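Local coordinates for probable M18-family aminopeptidase 1 (Thermotoga maritima, PDB 2GLF) that removes amino-terminal residues from peptides, probably with the help of two metal ions at its active site, at the interface of chains A and B and the interface of chains A and C. Numbering follows the deposited sequence. Chains: chain A/B/C, Probable M18-family aminopeptidase 1.

The centres of the C-alpha atoms of contact 1 and contact 2 lie about 47 Å apart, yet the two patches draw on neighbouring stretches of the same polypeptide. Contact 1 uses residues 338 and 396-397 of chain B, close in sequence to residues 340, 342-343 and 395 that chain A presents in contact 2. Each copy can therefore turn this region towards two partners, meeting the 3-10 helix 166-168 of one and, on the other, strands 97-101, 104-108 and 111-119, the turn at residue 103 and the 3-10 helix 181-183. Such double use illustrates how a dodecamer, typical of M18 peptidases, can be built from one subunit.

Contact 1: the interface of chains A and B. Residues chain A 167-168, 170; chain B 338, 396-397.
A:Leu168, at the end of the 3-10 helix 166-168, crosses B:Val338 obliquely, and the two form the apolar centre of the patch. The touching branch on chain B is CG1: placed anti to the backbone N of B:Val338 (chi1 -174°), it faces CB, CG and CD2 of A:Leu168, with CD2 at 3.5 Å from CG1. B:Gln397 extends this packing from another side, its chain running about perpendicular to the leucine, with CB of B:Gln397 at 3.9 Å from CG of A:Leu168.

Further out, a bend at chi2 (-63°) carries the amide of B:Gln397 to the polar rim. As modelled, its OE1 lies 3.0 Å from the carbonyl O of A:Leu168, a clash between two acceptors. Its NE2 likewise sits near the side-chain amine NZ of the poorly ordered A:Lys170, and this pair makes no hydrogen bond. Exchanging O and N of the amide would reconcile both pairings, so its orientation is doubtful at this resolution. A:Lys170 is bent at its outer end, where CE comes near the carbonyl O of B:Asp396.

The patch recurs across the two-fold with the chains exchanged. It includes A:His167, predicted to bind zinc although not among the ligands of the manganese ions in this structure; packing of A:Leu168 against chain B may help place this histidine, but the structure alone does not show a metal role for it.

Contact 2: the interface of chains A and C. Residues chain A 340, 342-343, 395; chain C 101, 103, 106, 115, 182.
Between strands 97-101 and 104-108, the backbone of C:Asn103 (phi -116°, psi 78°) turns both its N-H and its carbonyl towards A:Asn343 in the 3-10 helix 341-343. One side-chain amide reads both groups: OD1 of A:Asn343 accepts from N of C:Asn103 at 3.0 Å on an in-plane lone pair, while ND2 of A:Asn343 reaches O of C:Asn103 at 3.2 Å from above the carbonyl plane. The amide of C:Asn103 slides past it in the opposite direction, and ND2 of C:Asn103 binds the carbonyl O of A:His342 at 3.2 Å. On the apolar side, the CG2 methyl of C:Ile106 packs against CD2 of the A:His342 ring.

The charged part centres on C:Lys101, whose extended chain puts NZ between two carboxylates, 2.6 Å from OD2 of A:Asp340 and 2.6 Å from OE2 of C:Glu182. The carboxylate of A:Asp340 reaches this lysine because its CG lies opposite the backbone N (chi1 161°); NZ meets OD2 on the anti side but tilted well out of the carboxylate plane, and ND2 of A:Asn343 approaches from the opposite face. OD1 of A:Asp340 accepts from N of A:His342, which lies above the same plane. OE2 of C:Glu182 gives its syn lone pair to the lysine and its anti one to N of A:Val395, 3.0 Å away. NZ of C:Lys115 meets OE1 of C:Glu182 from above the carboxylate plane, at 2.8 Å. Replacing A:Asp340 by an alanine would probably strip C:Lys101 of its mate across the interface, leave N of A:His342 without this acceptor and free the amide of A:Asn343 to turn.

The patch thus joins backbone recognition to a shared charge network, probably fastening chains A and C together within the dodecamer.

Contact 1: the interface of chains A and B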
loop_
_atom_site.group_PDB
_atom_site.type_symbol
_atom_site.label_atom_id
_atom_site.label_comp_id
_atom_site.label_asym_id
_atom_site.label_seq_id
_atom_site.Cartn_x
_atom_site.Cartn_y
_atom_site.Cartn_z
ATOM N N HIS A 167 22.824 -14.025 12.810
ATOM C CA HIS A 167 23.672 -12.977 12.254
ATOM C C HIS A 167 23.522 -12.760 10.754
ATOM O O HIS A 167 23.685 -11.645 10.260
ATOM C CB HIS A 167 25.139 -13.280 12.536
ATOM C CG HIS A 167 25.400 -13.773 13.920
ATOM N ND1 HIS A 167 26.537 -13.437 14.621
ATOM C CD2 HIS A 167 24.680 -14.583 14.732
ATOM C CE1 HIS A 167 26.504 -14.015 15.808
ATOM N NE2 HIS A 167 25.388 -14.717 15.900
ATOM N N LEU A 168 23.228 -13.827 10.025
ATOM C CA LEU A 168 23.096 -13.732 8.581
ATOM C C LEU A 168 21.661 -13.868 8.105
ATOM O O LEU A 168 21.403 -13.834 6.901
ATOM C CB LEU A 168 23.982 -14.789 7.915
ATOM C CG LEU A 168 25.402 -14.388 7.498
ATOM C CD1 LEU A 168 26.011 -13.425 8.483
ATOM C CD2 LEU A 168 26.252 -15.632 7.361
ATOM N N LYS A 170 18.729 -12.117 7.545
ATOM C CA LYS A 170 18.273 -10.739 7.392
ATOM C C LYS A 170 16.821 -10.527 6.960
ATOM O O LYS A 170 16.279 -9.433 7.126
ATOM C CB LYS A 170 19.218 -10.019 6.423
ATOM C CG LYS A 170 18.901 -8.556 6.169
ATOM C CD LYS A 170 20.047 -7.848 5.447
ATOM C CE LYS A 170 20.363 -8.469 4.091
ATOM N NZ LYS A 170 20.944 -9.836 4.197
ATOM N N VAL B 338 23.662 -17.167 1.466
ATOM C CA VAL B 338 24.093 -16.118 2.383
ATOM C C VAL B 338 25.620 -15.948 2.424
ATOM O O VAL B 338 26.136 -14.966 2.967
ATOM C CB VAL B 338 23.590 -16.429 3.802
ATOM C CG1 VAL B 338 23.911 -15.296 4.716
ATOM C CG2 VAL B 338 22.103 -16.674 3.778
ATOM N N ASP B 396 27.345 -7.608 2.358
ATOM C CA ASP B 396 26.443 -6.955 3.305
ATOM C C ASP B 396 25.363 -7.823 3.970
ATOM O O ASP B 396 24.201 -7.420 4.060
ATOM C CB ASP B 396 25.799 -5.717 2.664
ATOM C CG ASP B 396 26.713 -4.484 2.708
ATOM O OD1 ASP B 396 27.298 -4.218 3.783
ATOM O OD2 ASP B 396 26.834 -3.772 1.678
ATOM N N GLN B 397 25.753 -9.005 4.449
ATOM C CA GLN B 397 24.824 -9.907 5.137
ATOM C C GLN B 397 24.674 -9.534 6.620
ATOM O O GLN B 397 23.628 -9.777 7.210
ATOM C CB GLN B 397 25.292 -11.362 5.034
ATOM C CG GLN B 397 24.896 -12.070 3.751
ATOM C CD GLN B 397 23.392 -12.186 3.586
ATOM O OE1 GLN B 397 22.701 -12.762 4.429
ATOM N NE2 GLN B 397 22.878 -11.638 2.492
#

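Contact 2: the interface of chains A and C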
loop_
_atom_site.group_PDB
_atom_site.type_symbol
_atom_site.label_atom_id
_atom_site.label_comp_id
_atom_site.label_asym_id
_atom_site.label_seq_id
_atom_site.Cartn_x
_atom_site.Cartn_y
_atom_site.Cartn_z
ATOM N N ASP A 340 -12.132 -18.820 25.294
ATOM C CA ASP A 340 -13.297 -18.272 25.968
ATOM C C ASP A 340 -13.099 -18.909 27.343
ATOM O O ASP A 340 -13.477 -20.063 27.560
ATOM C CB ASP A 340 -14.591 -18.782 25.333
ATOM C CG ASP A 340 -15.802 -18.631 26.256
ATOM O OD1 ASP A 340 -15.685 -17.956 27.300
ATOM O OD2 ASP A 340 -16.876 -19.185 25.935
ATOM N N HIS A 342 -14.561 -19.000 30.036
ATOM C CA HIS A 342 -15.693 -19.662 30.678
ATOM C C HIS A 342 -16.027 -21.035 30.081
ATOM O O HIS A 342 -16.882 -21.750 30.600
ATOM C CB HIS A 342 -16.930 -18.754 30.646
ATOM C CG HIS A 342 -17.995 -19.154 31.622
ATOM N ND1 HIS A 342 -17.755 -19.285 32.974
ATOM C CD2 HIS A 342 -19.305 -19.455 31.444
ATOM C CE1 HIS A 342 -18.870 -19.648 33.586
ATOM N NE2 HIS A 342 -19.825 -19.758 32.679
ATOM N N ASN A 343 -15.348 -21.410 29.002
ATOM C CA ASN A 343 -15.582 -22.706 28.356
ATOM C C ASN A 343 -14.266 -23.330 27.902
ATOM O O ASN A 343 -14.234 -24.094 26.932
ATOM C CB ASN A 343 -16.516 -22.546 27.150
ATOM C CG ASN A 343 -17.975 -22.388 27.553
ATOM O OD1 ASN A 343 -18.682 -23.371 27.764
ATOM N ND2 ASN A 343 -18.427 -21.145 27.674
ATOM N N VAL A 395 -15.122 -18.601 19.393
ATOM C CA VAL A 395 -15.883 -18.993 18.216
ATOM C C VAL A 395 -15.180 -19.125 16.856
ATOM O O VAL A 395 -15.183 -20.218 16.278
ATOM C CB VAL A 395 -17.133 -18.108 18.082
ATOM C CG1 VAL A 395 -17.877 -18.406 16.780
ATOM C CG2 VAL A 395 -18.041 -18.373 19.271
ATOM N N LYS C 101 -23.661 -21.988 24.583
ATOM C CA LYS C 101 -22.448 -22.774 24.803
ATOM C C LYS C 101 -22.708 -23.673 26.008
ATOM O O LYS C 101 -23.709 -23.510 26.697
ATOM C CB LYS C 101 -21.254 -21.871 25.104
ATOM C CG LYS C 101 -20.614 -21.244 23.884
ATOM C CD LYS C 101 -19.300 -20.583 24.252
ATOM C CE LYS C 101 -18.604 -20.015 23.030
ATOM N NZ LYS C 101 -17.400 -19.234 23.425
ATOM N N ASN C 103 -21.369 -23.731 28.974
ATOM C CA ASN C 103 -21.502 -22.891 30.167
ATOM C C ASN C 103 -21.831 -21.513 29.614
ATOM O O ASN C 103 -20.965 -20.644 29.550
ATOM C CB ASN C 103 -20.199 -22.821 30.960
ATOM C CG ASN C 103 -19.722 -24.177 31.422
ATOM O OD1 ASN C 103 -20.491 -24.965 31.967
ATOM N ND2 ASN C 103 -18.443 -24.452 31.217
ATOM N N ILE C 106 -22.743 -16.121 32.091
ATOM C CA ILE C 106 -21.617 -15.346 32.603
ATOM C C ILE C 106 -22.185 -13.990 32.999
ATOM O O ILE C 106 -23.307 -13.654 32.615
ATOM C CB ILE C 106 -20.541 -15.093 31.525
ATOM C CG1 ILE C 106 -21.043 -14.056 30.512
ATOM C CG2 ILE C 106 -20.222 -16.374 30.803
ATOM C CD1 ILE C 106 -20.004 -13.640 29.486
ATOM N N LYS C 115 -23.720 -16.753 26.485
ATOM C CA LYS C 115 -22.801 -16.820 25.365
ATOM C C LYS C 115 -23.318 -17.881 24.397
ATOM O O LYS C 115 -23.806 -18.931 24.807
ATOM C CB LYS C 115 -21.391 -17.206 25.827
ATOM C CG LYS C 115 -20.805 -16.335 26.915
ATOM C CD LYS C 115 -19.311 -16.584 27.058
ATOM C CE LYS C 115 -18.495 -15.737 26.074
ATOM N NZ LYS C 115 -18.840 -15.933 24.632
ATOM N N GLU C 182 -18.012 -14.407 19.067
ATOM C CA GLU C 182 -17.864 -14.347 20.518
ATOM C C GLU C 182 -18.744 -13.302 21.203
ATOM O O GLU C 182 -19.003 -13.395 22.404
ATOM C CB GLU C 182 -16.404 -14.092 20.886
ATOM C CG GLU C 182 -15.577 -15.344 21.065
ATOM C CD GLU C 182 -16.088 -16.225 22.190
ATOM O OE1 GLU C 182 -16.380 -15.697 23.284
ATOM O OE2 GLU C 182 -16.189 -17.450 21.982
#